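PDB 3CLQ: DUF1116 domain-containing protein from Enterococcus faecalis, which is of unknown function but belongs to the AllG family, named for a subunit of oxamate carbamoyltransferase. Local coordinates for residues V37-M41 and E98-V102. Residue numbers count along the deposited sequence, not the author numbering.
Sequences VMPDM and EHDAV
Neither backbone is regular where residues 37-41, in the loop after helix 34-37, meet residues 98-102, in the loop between strands 92-95 and 114-120. Met38 and Pro39 are extended (phi/psi -84/154° and -71/140°), after which Asp40 turns the chain in the left-handed helical region (51/45°). The opposing loop leaves a 3-10 turn at Glu98, passes through His99 (-128/31°) and a second left-handed residue, Asp100 (59/28°), and extends again from Ala101. The loops come closest at Pro39 and His99, whose CA atoms are 5.7 Å apart, and together they bury 259 Å². His99, with chi1 near -66° (m) and chi2 near -94°, sends its imidazole ring across to the backbone of Pro39 and Asp40. Its ND1 donates a hydrogen bond to Pro39 O (2.7 Å, N-H...O angle 159°), the carbonyl oxygen lying at the ring edge near its plane. Asp40 flanks the same ring, its O 3.3 Å and its CB 3.6 Å from His99 CE1. The other ring nitrogen, NE2, is hydrogen-bonded to Ser94 OG, so both imidazole nitrogens are engaged, and the ring ties its own loop to the 37-41 loop and to strand 92-95. Selenomethionine Met38 (chi1 m, chi2 t), with chi3 near 19°, between the rotamer wells, places CE 3.5 Å from both His99 CB and His99 O and 3.9 Å from Ala101 CB. Leu47 of strand 45-48 packs against both Met38 and His99, while Phe128 of strand 126-130 touches Met38 and Pro39. The arrangement is plain structural packing: a buried histidine, bonded to a main-chain carbonyl, joins the loop leading to strand 45-48 to the loop leading to strand 114-120 of the antiparallel sheet.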
loop_
_atom_site.group_PDB
_atom_site.type_symbol
_atom_site.label_atom_id
_atom_site.label_comp_id
_atom_site.label_asym_id
_atom_site.label_seq_id
_atom_site.Cartn_x
_atom_site.Cartn_y
_atom_site.Cartn_z
ATOM N N VAL B 37 0.068 32.184 3.079
ATOM C CA VAL B 37 -0.023 31.727 1.695
ATOM C C VAL B 37 -1.414 31.679 1.070
ATOM O O VAL B 37 -1.540 31.633 -0.150
ATOM C CB VAL B 37 0.667 30.366 1.517
ATOM C CG1 VAL B 37 2.121 30.461 1.925
ATOM C CG2 VAL B 37 -0.042 29.304 2.324
HETATM N N MSE B 38 -2.456 31.693 1.888
HETATM C CA MSE B 38 -3.823 31.563 1.373
HETATM C C MSE B 38 -4.398 32.897 0.911
HETATM O O MSE B 38 -3.989 33.938 1.407
HETATM C CB MSE B 38 -4.719 30.925 2.427
HETATM C CG MSE B 38 -4.216 29.547 2.845
HETATM SE SE MSE B 38 -5.642 28.396 3.533
HETATM C CE MSE B 38 -7.158 29.364 2.782
ATOM N N PRO B 39 -5.364 32.857 -0.036
ATOM C CA PRO B 39 -6.015 34.069 -0.560
ATOM C C PRO B 39 -6.952 34.708 0.468
ATOM O O PRO B 39 -7.660 33.992 1.176
ATOM C CB PRO B 39 -6.843 33.554 -1.756
ATOM C CG PRO B 39 -6.516 32.109 -1.921
ATOM C CD PRO B 39 -5.920 31.630 -0.638
ATOM N N ASP B 40 -6.938 36.042 0.536
ATOM C CA ASP B 40 -7.838 36.837 1.391
ATOM C C ASP B 40 -7.873 36.384 2.846
ATOM O O ASP B 40 -8.930 36.273 3.444
ATOM C CB ASP B 40 -9.264 36.853 0.827
ATOM C CG ASP B 40 -9.293 36.955 -0.684
ATOM O OD1 ASP B 40 -9.650 35.942 -1.348
ATOM O OD2 ASP B 40 -8.951 38.042 -1.201
HETATM N N MSE B 41 -6.711 36.123 3.416
HETATM C CA MSE B 41 -6.633 35.811 4.832
HETATM C C MSE B 41 -6.416 37.070 5.685
HETATM O O MSE B 41 -5.700 37.990 5.297
HETATM C CB MSE B 41 -5.484 34.842 5.072
HETATM C CG MSE B 41 -5.658 33.988 6.300
HETATM SE SE MSE B 41 -6.979 32.601 5.983
HETATM C CE MSE B 41 -6.776 31.565 7.634
ATOM N N GLU B 98 -14.176 28.808 -0.482
ATOM C CA GLU B 98 -14.122 30.139 -1.033
ATOM C C GLU B 98 -12.754 30.781 -0.893
ATOM O O GLU B 98 -12.563 31.936 -1.267
ATOM C CB GLU B 98 -15.183 30.996 -0.392
ATOM C CG GLU B 98 -16.566 30.563 -0.746
ATOM C CD GLU B 98 -17.579 31.563 -0.288
ATOM O OE1 GLU B 98 -18.783 31.236 -0.338
ATOM O OE2 GLU B 98 -17.170 32.673 0.129
ATOM N N HIS B 99 -11.805 30.008 -0.371
ATOM C CA HIS B 99 -10.404 30.414 -0.319
ATOM C C HIS B 99 -9.528 29.330 -0.910
ATOM O O HIS B 99 -8.384 29.135 -0.498
ATOM C CB HIS B 99 -9.985 30.702 1.111
ATOM C CG HIS B 99 -10.682 31.880 1.702
ATOM N ND1 HIS B 99 -10.147 33.149 1.677
ATOM C CD2 HIS B 99 -11.885 31.991 2.311
ATOM C CE1 HIS B 99 -10.975 33.989 2.272
ATOM N NE2 HIS B 99 -12.037 33.310 2.665
ATOM N N ASP B 100 -10.084 28.604 -1.871
ATOM C CA ASP B 100 -9.311 27.623 -2.604
ATOM C C ASP B 100 -8.746 26.579 -1.664
ATOM O O ASP B 100 -7.703 25.999 -1.942
ATOM C CB ASP B 100 -8.194 28.323 -3.402
ATOM C CG ASP B 100 -8.749 29.172 -4.549
ATOM O OD1 ASP B 100 -9.891 28.893 -4.977
ATOM O OD2 ASP B 100 -8.070 30.108 -5.026
ATOM N N ALA B 101 -9.417 26.341 -0.543
ATOM C CA ALA B 101 -8.976 25.281 0.361
ATOM C C ALA B 101 -10.085 24.251 0.527
ATOM O O ALA B 101 -11.164 24.435 -0.026
ATOM C CB ALA B 101 -8.596 25.867 1.704
ATOM N N VAL B 102 -9.822 23.194 1.298
ATOM C CA VAL B 102 -10.870 22.253 1.782
ATOM C C VAL B 102 -10.559 21.775 3.202
ATOM O O VAL B 102 -9.405 21.720 3.605
ATOM C CB VAL B 102 -11.026 21.008 0.906
ATOM C CG1 VAL B 102 -11.729 21.349 -0.385
ATOM C CG2 VAL B 102 -9.683 20.367 0.639
#